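Local atomic coordinates of acyl-CoA thioesterase II TesB2 (Mycobacterium marinum, PDB entry 3U0A), a protein that probably hydrolyses fatty acyl-CoA thioesters, releasing the free fatty acid and coenzyme A. Residues W175-D180 and D234-Y239; R155-D160 and Q171-F176; E14-N19 and P75-V80. All coordinates share one frame; numbering follows the deposited sequence.

Interaction 1: W175-D180 and D234-Y239; sequences WFRHRD and DEWLLY. With SO4 (sulfate ion), chain C.
Backbone hydrogen bonding sets the register of these two antiparallel strands of the C-terminal hotdog domain. Phe176 and Leu237 form a hydrogen-bonded pair, each N donating nearly straight to the other's O, with Phe176 N to Leu237 O at 3.0 Å. Next to it, Trp175 and Leu238 make a non-hydrogen-bonded pair.

CH-pi contacts form on both faces of the sheet. Leu238 CB sits 3.6 Å from the centroid of the six-membered ring of Trp175, almost on the ring normal. On the face that carries Phe176 and Leu237, Leu237 CB lies over the Phe176 ring, and Leu237 CD1 reaches Phe176 CE1 at 3.4 Å. Met196 of helix 186-200 packs against Phe176.

Arg177 leaves the backbone with CG anti to N (chi1 167°), bends at chi3, and runs across the Trp236 indole. Its CD is over the five-membered ring, and the guanidinium is tilted only 19° from the indole plane. Arg177 NH1 to Trp236 NE1, at 3.3 Å, pairs two donors and is no bond. The outer edge of the guanidinium instead meets a sulfate, probably from the crystallisation liquor, with Arg177 NH2 3.2 Å from O3.

His178 ND1 donates in its ring plane to Asp180 O at 2.6 Å, while His178 NE2 is hydrogen-bonded to Glu151 OE1. With an acceptor at each nitrogen, the imidazole may well be protonated and positively charged.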
loop_
_atom_site.group_PDB
_atom_site.type_symbol
_atom_site.label_atom_id
_atom_site.label_comp_id
_atom_site.label_asym_id
_atom_site.label_seq_id
_atom_site.Cartn_x
_atom_site.Cartn_y
_atom_site.Cartn_z
ATOM N N TRP A 175 -14.047 14.517 8.987
ATOM C CA TRP A 175 -14.963 13.613 9.677
ATOM C C TRP A 175 -16.062 13.211 8.753
ATOM O O TRP A 175 -16.625 14.028 8.057
ATOM C CB TRP A 175 -15.611 14.292 10.850
ATOM C CG TRP A 175 -14.754 14.526 12.043
ATOM C CD1 TRP A 175 -14.067 15.671 12.368
ATOM C CD2 TRP A 175 -14.519 13.608 13.151
ATOM N NE1 TRP A 175 -13.418 15.522 13.555
ATOM C CE2 TRP A 175 -13.650 14.306 14.078
ATOM C CE3 TRP A 175 -14.938 12.332 13.455
ATOM C CZ2 TRP A 175 -13.223 13.733 15.255
ATOM C CZ3 TRP A 175 -14.483 11.740 14.626
ATOM C CH2 TRP A 175 -13.645 12.429 15.512
ATOM N N PHE A 176 -16.410 11.944 8.769
ATOM C CA PHE A 176 -17.485 11.463 7.916
ATOM C C PHE A 176 -18.322 10.429 8.620
ATOM O O PHE A 176 -17.855 9.733 9.519
ATOM C CB PHE A 176 -16.979 10.946 6.538
ATOM C CG PHE A 176 -16.056 9.730 6.599
ATOM C CD1 PHE A 176 -16.513 8.443 6.266
ATOM C CD2 PHE A 176 -14.693 9.864 6.930
ATOM C CE1 PHE A 176 -15.646 7.337 6.283
ATOM C CE2 PHE A 176 -13.836 8.742 6.971
ATOM C CZ PHE A 176 -14.318 7.487 6.636
ATOM N N ARG A 177 -19.567 10.321 8.178
ATOM C CA ARG A 177 -20.530 9.451 8.795
ATOM C C ARG A 177 -21.680 9.266 7.802
ATOM O O ARG A 177 -22.154 10.241 7.214
ATOM C CB ARG A 177 -21.014 10.102 10.100
ATOM C CG ARG A 177 -22.248 9.463 10.697
ATOM C CD ARG A 177 -22.687 10.117 12.007
ATOM N NE ARG A 177 -23.456 11.337 11.843
ATOM C CZ ARG A 177 -24.108 11.964 12.827
ATOM N NH1 ARG A 177 -24.094 11.490 14.079
ATOM N NH2 ARG A 177 -24.773 13.082 12.568
ATOM N N HIS A 178 -22.123 8.021 7.635
ATOM C CA HIS A 178 -23.343 7.709 6.898
ATOM C C HIS A 178 -24.521 8.191 7.722
ATOM O O HIS A 178 -24.661 7.813 8.883
ATOM C CB HIS A 178 -23.462 6.204 6.619
ATOM C CG HIS A 178 -24.507 5.858 5.564
ATOM N ND1 HIS A 178 -25.782 5.542 5.876
ATOM C CD2 HIS A 178 -24.430 5.819 4.181
ATOM C CE1 HIS A 178 -26.475 5.303 4.753
ATOM N NE2 HIS A 178 -25.662 5.476 3.719
ATOM N N ARG A 179 -25.358 9.042 7.129
ATOM C CA ARG A 179 -26.495 9.670 7.820
ATOM C C ARG A 179 -27.472 8.678 8.438
ATOM O O ARG A 179 -27.880 8.826 9.566
ATOM C CB ARG A 179 -27.281 10.550 6.841
ATOM C CG ARG A 179 -27.050 12.033 7.006
ATOM C CD ARG A 179 -27.332 12.835 5.734
ATOM N NE ARG A 179 -26.668 14.147 5.850
ATOM C CZ ARG A 179 -25.995 14.794 4.874
ATOM N NH1 ARG A 179 -25.880 14.277 3.642
ATOM N NH2 ARG A 179 -25.421 15.977 5.129
ATOM N N ASP A 180 -27.865 7.686 7.659
ATOM C CA ASP A 180 -28.901 6.753 8.077
ATOM C C ASP A 180 -28.233 5.479 8.531
ATOM O O ASP A 180 -27.194 5.113 7.975
ATOM C CB ASP A 180 -29.846 6.386 6.916
ATOM C CG ASP A 180 -30.780 7.526 6.493
ATOM O OD1 ASP A 180 -30.766 8.659 7.061
ATOM O OD2 ASP A 180 -31.557 7.228 5.559
ATOM N N ASP A 234 -21.911 4.186 9.985
ATOM C CA ASP A 234 -22.984 5.096 10.376
ATOM C C ASP A 234 -22.711 5.822 11.728
ATOM O O ASP A 234 -23.608 6.476 12.291
ATOM C CB ASP A 234 -24.346 4.377 10.422
ATOM C CG ASP A 234 -24.301 3.057 11.188
ATOM O OD1 ASP A 234 -23.240 2.720 11.760
ATOM O OD2 ASP A 234 -25.324 2.341 11.176
ATOM N N GLU A 235 -21.475 5.712 12.217
ATOM C CA GLU A 235 -20.992 6.480 13.372
ATOM C C GLU A 235 -19.794 7.296 12.927
ATOM O O GLU A 235 -19.190 6.988 11.906
ATOM C CB GLU A 235 -20.612 5.539 14.527
ATOM C CG GLU A 235 -21.825 5.027 15.314
ATOM C CD GLU A 235 -21.474 4.112 16.499
ATOM O OE1 GLU A 235 -20.250 3.835 16.768
ATOM O OE2 GLU A 235 -22.454 3.701 17.195
ATOM N N TRP A 236 -19.444 8.335 13.673
ATOM C CA TRP A 236 -18.352 9.194 13.250
ATOM C C TRP A 236 -17.027 8.460 13.101
ATOM O O TRP A 236 -16.589 7.725 14.013
ATOM C CB TRP A 236 -18.186 10.382 14.195
ATOM C CG TRP A 236 -19.269 11.437 14.042
ATOM C CD1 TRP A 236 -20.244 11.781 14.958
ATOM C CD2 TRP A 236 -19.487 12.339 12.898
ATOM N NE1 TRP A 236 -21.028 12.780 14.470
ATOM C CE2 TRP A 236 -20.638 13.158 13.244
ATOM C CE3 TRP A 236 -18.869 12.527 11.660
ATOM C CZ2 TRP A 236 -21.153 14.117 12.381
ATOM C CZ3 TRP A 236 -19.390 13.492 10.800
ATOM C CH2 TRP A 236 -20.520 14.274 11.161
ATOM N N LEU A 237 -16.418 8.646 11.924
ATOM C CA LEU A 237 -15.037 8.259 11.630
ATOM C C LEU A 237 -14.215 9.524 11.332
ATOM O O LEU A 237 -14.660 10.400 10.582
ATOM C CB LEU A 237 -14.994 7.336 10.416
ATOM C CG LEU A 237 -15.811 6.064 10.501
ATOM C CD1 LEU A 237 -15.946 5.438 9.133
ATOM C CD2 LEU A 237 -15.224 5.090 11.535
ATOM N N LEU A 238 -13.030 9.624 11.926
ATOM C CA LEU A 238 -12.091 10.673 11.573
ATOM C C LEU A 238 -11.025 10.159 10.622
ATOM O O LEU A 238 -10.319 9.182 10.906
ATOM C CB LEU A 238 -11.404 11.234 12.789
ATOM C CG LEU A 238 -10.194 12.170 12.579
ATOM C CD1 LEU A 238 -10.634 13.540 12.083
ATOM C CD2 LEU A 238 -9.455 12.302 13.888
ATOM N N TYR A 239 -10.932 10.833 9.487
ATOM C CA TYR A 239 -9.946 10.523 8.522
ATOM C C TYR A 239 -8.793 11.481 8.663
ATOM O O TYR A 239 -8.888 12.637 8.288
ATOM C CB TYR A 239 -10.487 10.667 7.129
ATOM C CG TYR A 239 -9.834 9.730 6.165
ATOM C CD1 TYR A 239 -8.652 9.031 6.476
ATOM C CD2 TYR A 239 -10.388 9.537 4.917
ATOM C CE1 TYR A 239 -8.079 8.144 5.552
ATOM C CE2 TYR A 239 -9.820 8.661 3.991
ATOM C CZ TYR A 239 -8.695 7.952 4.294
ATOM O OH TYR A 239 -8.241 7.082 3.317
HETATM S S SO4 C . -26.438 13.450 16.351
HETATM O O1 SO4 C . -25.387 12.575 16.979
HETATM O O2 SO4 C . -25.998 14.884 16.229
HETATM O O3 SO4 C . -26.833 12.968 14.987
HETATM O O4 SO4 C . -27.636 13.376 17.235
#

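Interaction 2: R155-D160 and Q171-F176; sequences RIVPRD and QQQVWF
This is an antiparallel beta hairpin with a long connection, in the C-terminal hotdog domain, where strand 152-156 is an outermost strand of the chain and strand 171-178 its inner neighbour. Arg155 and Trp175 form the hydrogen-bonded pair: Arg155 N donates to Trp175 O at 2.8 Å and Trp175 N to Arg155 O at 2.7 Å. Arg155 O also lies at the edge of the indole. Ile156 and Val174 follow as a non-hydrogen-bonded pair, and on the face of the sheet that carries them Ile156 CG1 and Val174 CG1 touch loosely at 4.3 Å.

The Arg155 side chain is extended from CG to NE and heads away from Trp175. Its NH1 is held by Pro129 O and its NH2 by a salt bridge to Asp153, which fixes the outer end of the guanidinium.

Val157 and Gln173 run side by side, pointing the same way, with Val157 CG2 3.6 Å from Gln173 CB; the amide of Gln173 reaches on to Asp240 OD1. Their backbones are joined in two ways. Val157 N donates directly to Gln173 O at 2.8 Å, whereas on the other side a water is inserted, accepting from Gln173 N at 2.8 Å and donating to Val157 O at 2.7 Å.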
loop_
_atom_site.group_PDB
_atom_site.type_symbol
_atom_site.label_atom_id
_atom_site.label_comp_id
_atom_site.label_asym_id
_atom_site.label_seq_id
_atom_site.Cartn_x
_atom_site.Cartn_y
_atom_site.Cartn_z
ATOM N N ARG A 155 -17.315 16.641 7.310
ATOM C CA ARG A 155 -16.942 17.890 7.996
ATOM C C ARG A 155 -15.450 18.009 7.961
ATOM O O ARG A 155 -14.755 17.122 8.463
ATOM C CB ARG A 155 -17.471 17.898 9.426
ATOM C CG ARG A 155 -18.974 17.736 9.492
ATOM C CD ARG A 155 -19.608 18.061 10.842
ATOM N NE ARG A 155 -21.019 17.668 10.786
ATOM C CZ ARG A 155 -21.910 17.752 11.774
ATOM N NH1 ARG A 155 -21.593 18.256 12.959
ATOM N NH2 ARG A 155 -23.158 17.327 11.563
ATOM N N ILE A 156 -14.970 19.093 7.347
ATOM C CA ILE A 156 -13.565 19.249 6.997
ATOM C C ILE A 156 -12.920 20.147 8.014
ATOM O O ILE A 156 -13.317 21.288 8.172
ATOM C CB ILE A 156 -13.402 19.811 5.561
ATOM C CG1 ILE A 156 -14.339 19.017 4.614
ATOM C CG2 ILE A 156 -11.946 19.729 5.086
ATOM C CD1 ILE A 156 -13.896 18.892 3.162
ATOM N N VAL A 157 -11.933 19.618 8.726
ATOM C CA VAL A 157 -11.266 20.386 9.738
ATOM C C VAL A 157 -10.624 21.580 9.039
ATOM O O VAL A 157 -9.918 21.423 8.037
ATOM C CB VAL A 157 -10.240 19.553 10.546
ATOM C CG1 VAL A 157 -9.614 20.405 11.628
ATOM C CG2 VAL A 157 -10.923 18.367 11.210
ATOM N N PRO A 158 -10.931 22.796 9.521
ATOM C CA PRO A 158 -10.346 24.059 9.062
ATOM C C PRO A 158 -8.851 24.113 9.229
ATOM O O PRO A 158 -8.301 23.563 10.213
ATOM C CB PRO A 158 -10.976 25.086 10.000
ATOM C CG PRO A 158 -12.277 24.510 10.374
ATOM C CD PRO A 158 -12.037 23.034 10.466
ATOM N N ARG A 159 -8.183 24.787 8.299
ATOM C CA ARG A 159 -6.719 24.781 8.326
ATOM C C ARG A 159 -6.207 25.253 9.732
ATOM O O ARG A 159 -5.252 24.685 10.289
ATOM C CB ARG A 159 -6.134 25.574 7.136
ATOM N N ASP A 160 -6.888 26.232 10.327
ATOM C CA ASP A 160 -6.474 26.793 11.643
ATOM C C ASP A 160 -6.661 25.912 12.877
ATOM O O ASP A 160 -6.096 26.209 13.923
ATOM C CB ASP A 160 -7.221 28.110 11.924
ATOM C CG ASP A 160 -6.550 29.295 11.289
ATOM O OD1 ASP A 160 -5.365 29.166 10.903
ATOM O OD2 ASP A 160 -7.188 30.362 11.174
ATOM N N GLN A 171 -1.489 18.293 4.944
ATOM C CA GLN A 171 -2.330 17.474 5.817
ATOM C C GLN A 171 -3.754 17.891 5.607
ATOM O O GLN A 171 -4.050 19.049 5.291
ATOM C CB GLN A 171 -2.000 17.673 7.330
ATOM C CG GLN A 171 -0.727 16.992 7.805
ATOM C CD GLN A 171 -0.303 17.449 9.191
ATOM O OE1 GLN A 171 0.695 18.160 9.342
ATOM N NE2 GLN A 171 -1.053 17.041 10.210
ATOM N N GLN A 172 -4.646 16.945 5.825
ATOM C CA GLN A 172 -6.047 17.265 5.845
ATOM C C GLN A 172 -6.794 16.312 6.763
ATOM O O GLN A 172 -6.491 15.133 6.800
ATOM C CB GLN A 172 -6.597 17.228 4.439
ATOM C CG GLN A 172 -8.100 17.203 4.397
ATOM C CD GLN A 172 -8.643 17.563 3.040
ATOM O OE1 GLN A 172 -9.015 18.711 2.839
ATOM N NE2 GLN A 172 -8.679 16.603 2.092
ATOM N N GLN A 173 -7.749 16.848 7.520
ATOM C CA GLN A 173 -8.595 16.044 8.390
ATOM C C GLN A 173 -10.059 16.215 8.052
ATOM O O GLN A 173 -10.550 17.346 7.969
ATOM C CB GLN A 173 -8.309 16.368 9.854
ATOM C CG GLN A 173 -7.067 15.639 10.335
ATOM C CD GLN A 173 -6.476 16.219 11.595
ATOM O OE1 GLN A 173 -6.931 17.259 12.087
ATOM N NE2 GLN A 173 -5.466 15.545 12.140
ATOM N N VAL A 174 -10.739 15.081 7.851
ATOM C CA VAL A 174 -12.166 15.049 7.541
ATOM C C VAL A 174 -12.929 14.071 8.427
ATOM O O VAL A 174 -12.521 12.921 8.586
ATOM C CB VAL A 174 -12.416 14.646 6.074
ATOM C CG1 VAL A 174 -13.860 14.933 5.709
ATOM C CG2 VAL A 174 -11.486 15.406 5.145
ATOM N N TRP A 175 -14.047 14.517 8.987
ATOM C CA TRP A 175 -14.963 13.613 9.677
ATOM C C TRP A 175 -16.062 13.211 8.753
ATOM O O TRP A 175 -16.625 14.028 8.057
ATOM C CB TRP A 175 -15.611 14.292 10.850
ATOM C CG TRP A 175 -14.754 14.526 12.043
ATOM C CD1 TRP A 175 -14.067 15.671 12.368
ATOM C CD2 TRP A 175 -14.519 13.608 13.151
ATOM N NE1 TRP A 175 -13.418 15.522 13.555
ATOM C CE2 TRP A 175 -13.650 14.306 14.078
ATOM C CE3 TRP A 175 -14.938 12.332 13.455
ATOM C CZ2 TRP A 175 -13.223 13.733 15.255
ATOM C CZ3 TRP A 175 -14.483 11.740 14.626
ATOM C CH2 TRP A 175 -13.645 12.429 15.512
ATOM N N PHE A 176 -16.410 11.944 8.769
ATOM C CA PHE A 176 -17.485 11.463 7.916
ATOM C C PHE A 176 -18.322 10.429 8.620
ATOM O O PHE A 176 -17.855 9.733 9.519
ATOM C CB PHE A 176 -16.979 10.946 6.538
ATOM C CG PHE A 176 -16.056 9.730 6.599
ATOM C CD1 PHE A 176 -16.513 8.443 6.266
ATOM C CD2 PHE A 176 -14.693 9.864 6.930
ATOM C CE1 PHE A 176 -15.646 7.337 6.283
ATOM C CE2 PHE A 176 -13.836 8.742 6.971
ATOM C CZ PHE A 176 -14.318 7.487 6.636
HETATM O O HOH W 1 -7.997 19.587 7.467
#

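Interaction 3: E14-N19 and P75-V80; sequences EQLEVN and PTVFLV. With SO4 (sulfate ion), chain D.
Asn19 has a left-handed backbone conformation (phi 66°, psi 14°), and this twist turns its carbonyl to strand 76-85. Three residues earlier, Leu16 drops out of the extended conformation with psi at -29°, and the chain kinks.

The carbonyl is the main grip. Val80 N donates to Asn19 O at 3.0 Å along a nearly straight N-H line, although the donor sits above the carbonyl plane. A water donates to the same oxygen, Asn19 O, at 2.8 Å and also to Val80 O at 3.2 Å, so two bonds hold Asn19 O and the water ties both carbonyls together.

The Asn19 backbone conformation also puts its CB 3.4 Å from Val80 O. With CG anti to the carbonyl carbon, the side-chain amide is directed so that OD1 accepts from Arg82 NE. The remaining apolar touch is slight: Leu16 CD1 meets Val77 CG2 at 4.3 Å, tip to tip.

Gln15 extends its chain so that NE2 makes two weak bonds, one to Glu17 O and one to a sulfate oxygen (O3) at 2.8 Å from NE2. The sulfate, probably from the crystallisation liquor, is also bonded by Arg82 NH2. Glu17 OE2 curls back to take a weak bond from Val18 N.

The Asn19-Val80 bond lies at the start of the pairing of 20-23 with 76-85, and Leu16 reaches past 20-23 to Val77. Leu16 and Glu17 both face Ile20, making a classic beta bulge in the short hairpin at the outer edge of the strands of the N-terminal hotdog half.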
loop_
_atom_site.group_PDB
_atom_site.type_symbol
_atom_site.label_atom_id
_atom_site.label_comp_id
_atom_site.label_asym_id
_atom_site.label_seq_id
_atom_site.Cartn_x
_atom_site.Cartn_y
_atom_site.Cartn_z
ATOM N N GLU A 14 -24.803 -10.085 -9.322
ATOM C CA GLU A 14 -25.333 -11.296 -9.923
ATOM C C GLU A 14 -24.213 -12.318 -10.078
ATOM O O GLU A 14 -23.155 -12.001 -10.581
ATOM C CB GLU A 14 -25.906 -10.978 -11.318
ATOM C CG GLU A 14 -26.630 -12.151 -11.993
ATOM C CD GLU A 14 -26.945 -11.929 -13.484
ATOM O OE1 GLU A 14 -26.526 -10.886 -14.066
ATOM O OE2 GLU A 14 -27.606 -12.812 -14.083
ATOM N N GLN A 15 -24.420 -13.560 -9.705
ATOM C CA GLN A 15 -23.376 -14.545 -9.975
ATOM C C GLN A 15 -23.645 -15.299 -11.247
ATOM O O GLN A 15 -24.618 -15.990 -11.350
ATOM C CB GLN A 15 -23.247 -15.535 -8.843
ATOM C CG GLN A 15 -22.337 -16.718 -9.126
ATOM C CD GLN A 15 -22.279 -17.622 -7.928
ATOM O OE1 GLN A 15 -23.137 -17.533 -7.072
ATOM N NE2 GLN A 15 -21.274 -18.460 -7.836
ATOM N N LEU A 16 -22.733 -15.182 -12.188
ATOM C CA LEU A 16 -22.861 -15.779 -13.469
ATOM C C LEU A 16 -22.353 -17.205 -13.496
ATOM O O LEU A 16 -22.833 -17.989 -14.306
ATOM C CB LEU A 16 -22.061 -14.975 -14.476
ATOM C CG LEU A 16 -22.460 -13.532 -14.704
ATOM C CD1 LEU A 16 -21.525 -12.961 -15.722
ATOM C CD2 LEU A 16 -23.905 -13.474 -15.190
ATOM N N GLU A 17 -21.380 -17.543 -12.653
ATOM C CA GLU A 17 -20.829 -18.915 -12.574
ATOM C C GLU A 17 -19.885 -18.921 -11.409
ATOM O O GLU A 17 -19.619 -17.887 -10.862
ATOM C CB GLU A 17 -20.040 -19.261 -13.848
ATOM C CG GLU A 17 -20.459 -20.527 -14.545
ATOM C CD GLU A 17 -20.260 -21.799 -13.709
ATOM O OE1 GLU A 17 -21.196 -22.615 -13.708
ATOM O OE2 GLU A 17 -19.196 -21.987 -13.054
ATOM N N VAL A 18 -19.332 -20.057 -11.037
ATOM C CA VAL A 18 -18.296 -20.045 -9.998
ATOM C C VAL A 18 -17.161 -19.050 -10.392
ATOM O O VAL A 18 -16.660 -19.074 -11.530
ATOM C CB VAL A 18 -17.720 -21.454 -9.723
ATOM C CG1 VAL A 18 -16.584 -21.385 -8.729
ATOM C CG2 VAL A 18 -18.812 -22.408 -9.238
ATOM N N ASN A 19 -16.806 -18.160 -9.465
ATOM C CA ASN A 19 -15.732 -17.210 -9.683
ATOM C C ASN A 19 -15.981 -16.169 -10.774
ATOM O O ASN A 19 -15.041 -15.531 -11.192
ATOM C CB ASN A 19 -14.397 -17.922 -9.976
ATOM C CG ASN A 19 -13.919 -18.804 -8.830
ATOM O OD1 ASN A 19 -14.137 -18.511 -7.665
ATOM N ND2 ASN A 19 -13.250 -19.871 -9.163
ATOM N N PRO A 75 -22.499 -2.736 -17.872
ATOM C CA PRO A 75 -22.204 -3.530 -16.671
ATOM C C PRO A 75 -20.762 -3.975 -16.644
ATOM O O PRO A 75 -20.057 -3.842 -17.636
ATOM C CB PRO A 75 -23.134 -4.761 -16.801
ATOM C CG PRO A 75 -23.460 -4.874 -18.248
ATOM C CD PRO A 75 -23.444 -3.450 -18.771
ATOM N N THR A 76 -20.343 -4.494 -15.502
ATOM C CA THR A 76 -18.980 -4.997 -15.326
ATOM C C THR A 76 -19.014 -6.452 -14.816
ATOM O O THR A 76 -19.874 -6.840 -14.028
ATOM C CB THR A 76 -18.184 -4.116 -14.345
ATOM O OG1 THR A 76 -18.295 -2.754 -14.744
ATOM C CG2 THR A 76 -16.687 -4.522 -14.306
ATOM N N VAL A 77 -18.062 -7.235 -15.299
ATOM C CA VAL A 77 -17.911 -8.596 -14.912
ATOM C C VAL A 77 -16.631 -8.736 -14.096
ATOM O O VAL A 77 -15.602 -8.148 -14.422
ATOM C CB VAL A 77 -17.869 -9.486 -16.156
ATOM C CG1 VAL A 77 -17.429 -10.904 -15.810
ATOM C CG2 VAL A 77 -19.226 -9.448 -16.837
ATOM N N PHE A 78 -16.705 -9.527 -13.034
ATOM C CA PHE A 78 -15.595 -9.704 -12.103
ATOM C C PHE A 78 -15.144 -11.157 -12.159
ATOM O O PHE A 78 -15.927 -12.087 -11.908
ATOM C CB PHE A 78 -16.012 -9.273 -10.680
ATOM C CG PHE A 78 -16.561 -7.880 -10.628
ATOM C CD1 PHE A 78 -15.713 -6.789 -10.520
ATOM C CD2 PHE A 78 -17.908 -7.646 -10.796
ATOM C CE1 PHE A 78 -16.201 -5.507 -10.540
ATOM C CE2 PHE A 78 -18.406 -6.356 -10.797
ATOM C CZ PHE A 78 -17.555 -5.290 -10.668
ATOM N N LEU A 79 -13.869 -11.317 -12.503
ATOM C CA LEU A 79 -13.227 -12.592 -12.626
ATOM C C LEU A 79 -12.294 -12.857 -11.454
ATOM O O LEU A 79 -11.204 -12.311 -11.392
ATOM C CB LEU A 79 -12.444 -12.592 -13.923
ATOM C CG LEU A 79 -13.322 -12.337 -15.144
ATOM C CD1 LEU A 79 -12.443 -12.496 -16.377
ATOM C CD2 LEU A 79 -14.544 -13.305 -15.146
ATOM N N VAL A 80 -12.736 -13.731 -10.553
ATOM C CA VAL A 80 -12.031 -14.049 -9.306
ATOM C C VAL A 80 -11.079 -15.225 -9.511
ATOM O O VAL A 80 -11.449 -16.183 -10.155
ATOM C CB VAL A 80 -13.012 -14.403 -8.141
ATOM C CG1 VAL A 80 -12.275 -14.593 -6.819
ATOM C CG2 VAL A 80 -14.071 -13.337 -7.991
HETATM S S SO4 D . -19.307 -20.963 -5.174
HETATM O O1 SO4 D . -18.078 -21.835 -5.302
HETATM O O2 SO4 D . -19.096 -19.939 -4.118
HETATM O O3 SO4 D . -19.565 -20.242 -6.459
HETATM O O4 SO4 D . -20.533 -21.840 -4.920
HETATM O O HOH W 2 -12.947 -16.190 -12.997
#

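How the interactions relate
Interaction 3 closes first along the chain; interaction 2 then opens, and interaction 1 begins on strand 171-178, where interaction 2 ends. That strand serves both, pairing with 152-156 on one side and 237-247 on the other, and the two contacts share Trp175 and Phe176. Their centres are about 13 Å apart. They also touch: Tyr239 N probably bonds to Val174 O at 2.8 Å, and Trp236 packs on Arg155. Interaction 3 is separate, its centre about 31 Å from that of interaction 1 and 38 Å from that of interaction 2; interactions 2 and 3 lie on opposite sides of the chain's centre. They thus involve the two outermost strands of a double-hotdog chain; interaction 1 lies one strand further in from interaction 2.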